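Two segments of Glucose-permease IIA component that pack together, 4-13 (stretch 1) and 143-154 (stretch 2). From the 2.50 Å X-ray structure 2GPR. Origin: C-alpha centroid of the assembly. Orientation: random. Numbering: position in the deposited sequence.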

# COMPACT_ATOMS: atom_id res chain seq x y z
N PHE A 4 -27.34 -5.17 3.62
CA PHE A 4 -27.34 -4.30 4.87
C PHE A 4 -25.88 -3.86 5.28
O PHE A 4 -25.61 -3.48 6.42
CB PHE A 4 -28.19 -4.73 6.10
CG PHE A 4 -29.61 -5.24 5.88
CD1 PHE A 4 -30.56 -4.56 5.12
CD2 PHE A 4 -30.00 -6.41 6.54
CE1 PHE A 4 -31.86 -5.07 4.97
CE2 PHE A 4 -31.30 -6.93 6.39
CZ PHE A 4 -32.23 -6.25 5.62
N ASN A 5 -24.97 -3.86 4.30
CA ASN A 5 -23.62 -3.51 4.62
C ASN A 5 -22.76 -3.55 3.38
O ASN A 5 -22.89 -4.43 2.51
CB ASN A 5 -23.13 -4.55 5.69
CG ASN A 5 -21.66 -4.55 6.16
OD1 ASN A 5 -20.72 -4.73 5.36
ND2 ASN A 5 -21.47 -4.58 7.48
N LYS A 6 -21.86 -2.60 3.30
CA LYS A 6 -20.90 -2.60 2.23
C LYS A 6 -19.50 -2.59 2.82
O LYS A 6 -19.23 -1.90 3.80
CB LYS A 6 -21.13 -1.57 1.12
CG LYS A 6 -21.19 -0.12 1.60
CD LYS A 6 -20.45 0.88 0.71
CE LYS A 6 -18.92 0.97 0.96
NZ LYS A 6 -18.55 1.58 2.26
N ASN A 7 -18.66 -3.46 2.29
CA ASN A 7 -17.29 -3.61 2.74
C ASN A 7 -16.29 -3.06 1.73
O ASN A 7 -16.65 -2.59 0.63
CB ASN A 7 -16.92 -5.05 3.15
CG ASN A 7 -16.92 -6.09 2.02
OD1 ASN A 7 -17.95 -6.41 1.42
ND2 ASN A 7 -15.78 -6.74 1.81
N LEU A 8 -15.03 -3.02 2.15
CA LEU A 8 -13.99 -2.58 1.27
C LEU A 8 -12.99 -3.68 1.06
O LEU A 8 -12.42 -4.22 1.98
CB LEU A 8 -13.30 -1.26 1.67
CG LEU A 8 -12.17 -0.92 0.67
CD1 LEU A 8 -12.51 0.27 -0.18
CD2 LEU A 8 -10.84 -0.77 1.37
N LYS A 9 -12.82 -4.07 -0.14
CA LYS A 9 -11.87 -5.12 -0.43
C LYS A 9 -10.52 -4.54 -0.78
O LYS A 9 -10.41 -3.65 -1.63
CB LYS A 9 -12.38 -5.93 -1.59
CG LYS A 9 -13.18 -7.12 -1.14
CD LYS A 9 -13.89 -7.82 -2.33
CE LYS A 9 -13.12 -7.56 -3.63
NZ LYS A 9 -13.74 -8.16 -4.84
N VAL A 10 -9.45 -5.02 -0.13
CA VAL A 10 -8.16 -4.49 -0.48
C VAL A 10 -7.34 -5.50 -1.22
O VAL A 10 -7.31 -6.61 -0.79
CB VAL A 10 -7.46 -3.58 0.57
CG1 VAL A 10 -8.42 -2.98 1.61
CG2 VAL A 10 -6.18 -4.09 1.20
N LEU A 11 -6.76 -5.17 -2.40
CA LEU A 11 -5.94 -6.14 -3.18
C LEU A 11 -4.43 -6.08 -2.87
O LEU A 11 -3.90 -5.16 -2.24
CB LEU A 11 -6.15 -6.10 -4.73
CG LEU A 11 -7.57 -5.89 -5.26
CD1 LEU A 11 -7.60 -6.00 -6.77
CD2 LEU A 11 -8.59 -6.85 -4.66
N ALA A 12 -3.70 -7.05 -3.34
CA ALA A 12 -2.28 -6.99 -3.20
C ALA A 12 -1.72 -6.21 -4.40
O ALA A 12 -2.05 -6.53 -5.53
CB ALA A 12 -1.74 -8.39 -3.18
N PRO A 13 -0.92 -5.15 -4.15
CA PRO A 13 -0.31 -4.29 -5.20
C PRO A 13 0.92 -4.89 -5.92
O PRO A 13 1.35 -4.44 -6.98
CB PRO A 13 0.14 -3.05 -4.47
CG PRO A 13 0.12 -3.36 -2.99
CD PRO A 13 -0.83 -4.51 -2.81
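Stretch 2 (143-154) EVKQGDVVAILK

Segments far apart in sequence are often joined by an antiparallel ladder, and the two ends of this chain offer a compact example. Stretch 1 is extended from Asn-5 to Ala-12, with a strand at 8-11; stretch 2 leaves a type II turn from Lys-145 to Asp-148 and continues as a strand at 149-153 in the opposite sense. The strand axes approach to 4.7 Å, and their N-to-C directions make an angle of 149°, antiparallel but clearly twisted. Together the two stretches bury 809 Å², counting both sides.

The register is set by the backbone. Leu-8 faces Leu-153 as a hydrogen-bonded pair, with Leu-8 N donating to Leu-153 O at 2.6 Å and Leu-153 N returning a bond to Leu-8 O at 3.0 Å. The next pair, Lys-9 with Ile-152, is non-hydrogen-bonded, its CA atoms 4.9 Å apart, as the alternation of an antiparallel ladder requires. Further along, Val-10 N donates to Ala-151 O at 2.8 Å, but the return bond to Val-10 O comes from Val-150 N, at 3.0 Å. The register therefore slips by one residue: Leu-11 lies across from Val-149, CA to CA 4.6 Å, rather than from Val-150. The psi of -12° at Val-150, far from an extended value, marks the irregularity.

Beyond the strands, the turn is tied down by the backbone of Ala-12. Gly-147 N donates to Ala-12 O at 2.7 Å, while Ala-12 N makes a weak bond to Asp-148 O at 3.1 Å. Gly-147, with phi near 100°, occupies a conformation in which a CB would be jammed against the preceding carbonyl oxygen. Inside stretch 2, Lys-145 N donates to Asp-148 OD2 at 2.7 Å, so a side chain helps to brace the turn.

The side chains follow the alternation of the ladder. Leu-8 and Leu-153 share a face of the sheet with Val-10 and Ala-151; Leu-8 CB lies 4.1 Å from Leu-153 CB, and Val-10 CG2 lies 4.2 Å from Ala-151 CB. Lys-9 and Ile-152 point to the other face, where the aliphatic part of the lysine packs on the isoleucine, Lys-9 CG to Ile-152 CD1 at 3.6 Å, and Lys-9 CE also reaches Val-149 CG2 at 3.6 Å. At the slip the side chains of Leu-11 and Val-149 diverge from each other, yet Leu-11 CD2 still meets Val-149 CG2 at 3.7 Å.

Ala-12 is buried and points toward stretch 2, where its methyl rests against two valines: Ala-12 CB is 3.9 Å from Val-144 CG2 and 4.0 Å from Val-150 CG2. The far end of the ladder is more polar. The long side chain of Lys-154 extends along stretch 1, with Lys-154 CG 3.8 Å from Asn-7 CB, and finishes in a weak hydrogen bond from Lys-154 NZ to Asn-5 OD1 at 3.1 Å.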

# COMPACT_ATOMS: atom_id res chain seq x y z
N GLU A 143 1.62 -16.07 1.30
CA GLU A 143 2.03 -15.90 -0.08
C GLU A 143 0.82 -15.52 -0.98
O GLU A 143 -0.24 -16.17 -0.95
CB GLU A 143 2.78 -17.17 -0.53
CG GLU A 143 4.07 -16.92 -1.33
CD GLU A 143 5.25 -16.34 -0.55
OE1 GLU A 143 5.11 -15.63 0.44
OE2 GLU A 143 6.43 -16.63 -1.08
N VAL A 144 0.96 -14.40 -1.74
CA VAL A 144 -0.12 -13.85 -2.56
C VAL A 144 0.31 -13.42 -3.94
O VAL A 144 1.47 -13.24 -4.26
CB VAL A 144 -0.82 -12.61 -1.93
CG1 VAL A 144 -1.48 -12.92 -0.59
CG2 VAL A 144 0.16 -11.45 -1.76
N LYS A 145 -0.69 -13.19 -4.74
CA LYS A 145 -0.51 -12.70 -6.06
C LYS A 145 -1.12 -11.35 -6.15
O LYS A 145 -2.20 -11.08 -5.57
CB LYS A 145 -1.10 -13.64 -7.06
CG LYS A 145 -0.36 -14.96 -7.05
CD LYS A 145 0.74 -15.01 -8.10
CE LYS A 145 0.36 -15.82 -9.36
NZ LYS A 145 1.50 -16.46 -10.05
N GLN A 146 -0.44 -10.49 -6.88
CA GLN A 146 -0.92 -9.13 -7.08
C GLN A 146 -2.35 -9.15 -7.63
O GLN A 146 -2.61 -9.76 -8.67
CB GLN A 146 0.00 -8.37 -8.07
CG GLN A 146 -0.50 -6.97 -8.39
CD GLN A 146 -1.37 -6.95 -9.60
OE1 GLN A 146 -2.48 -6.35 -9.62
NE2 GLN A 146 -0.82 -7.57 -10.66
N GLY A 147 -3.29 -8.50 -6.91
CA GLY A 147 -4.68 -8.44 -7.35
C GLY A 147 -5.56 -9.45 -6.62
O GLY A 147 -6.70 -9.73 -7.00
N ASP A 148 -4.99 -10.02 -5.57
CA ASP A 148 -5.66 -11.01 -4.77
C ASP A 148 -6.29 -10.28 -3.67
O ASP A 148 -5.65 -9.39 -3.13
CB ASP A 148 -4.59 -11.90 -4.05
CG ASP A 148 -4.01 -13.07 -4.80
OD1 ASP A 148 -4.36 -13.09 -6.02
OD2 ASP A 148 -3.28 -13.90 -4.30
N VAL A 149 -7.44 -10.73 -3.22
CA VAL A 149 -7.96 -10.10 -2.04
C VAL A 149 -7.05 -10.44 -0.85
O VAL A 149 -6.54 -11.55 -0.73
CB VAL A 149 -9.44 -10.34 -1.78
CG1 VAL A 149 -9.78 -9.84 -0.37
CG2 VAL A 149 -10.24 -9.55 -2.78
N VAL A 150 -6.84 -9.47 0.03
CA VAL A 150 -5.90 -9.53 1.13
C VAL A 150 -6.49 -8.95 2.45
O VAL A 150 -5.94 -9.12 3.53
CB VAL A 150 -4.62 -8.79 0.63
CG1 VAL A 150 -3.91 -7.93 1.67
CG2 VAL A 150 -3.64 -9.78 0.01
N ALA A 151 -7.62 -8.27 2.37
CA ALA A 151 -8.25 -7.71 3.54
C ALA A 151 -9.56 -7.09 3.22
O ALA A 151 -9.85 -6.66 2.12
CB ALA A 151 -7.40 -6.70 4.26
N ILE A 152 -10.35 -7.08 4.24
CA ILE A 152 -11.69 -6.55 4.23
C ILE A 152 -11.75 -5.55 5.32
O ILE A 152 -11.30 -5.86 6.43
CB ILE A 152 -12.71 -7.67 4.57
CG1 ILE A 152 -12.65 -8.78 3.56
CG2 ILE A 152 -14.13 -7.13 4.66
CD1 ILE A 152 -13.14 -8.35 2.20
N LEU A 153 -12.19 -4.34 4.94
CA LEU A 153 -12.45 -3.19 5.82
C LEU A 153 -13.95 -3.11 5.74
O LEU A 153 -14.50 -2.74 4.71
CB LEU A 153 -11.68 -1.88 5.43
CG LEU A 153 -11.78 -0.75 6.49
CD1 LEU A 153 -10.71 -0.88 7.58
CD2 LEU A 153 -11.68 0.62 5.82
N LYS A 154 -14.60 -3.74 6.70
CA LYS A 154 -16.03 -3.93 6.66
C LYS A 154 -16.82 -2.84 7.34
O LYS A 154 -16.54 -2.54 8.51
CB LYS A 154 -16.42 -5.35 7.11
CG LYS A 154 -17.84 -5.76 6.74
CD LYS A 154 -18.14 -7.27 6.88
CE LYS A 154 -19.01 -7.89 5.74
NZ LYS A 154 -20.49 -7.75 5.88
OXT LYS A 154 -17.73 -2.31 6.65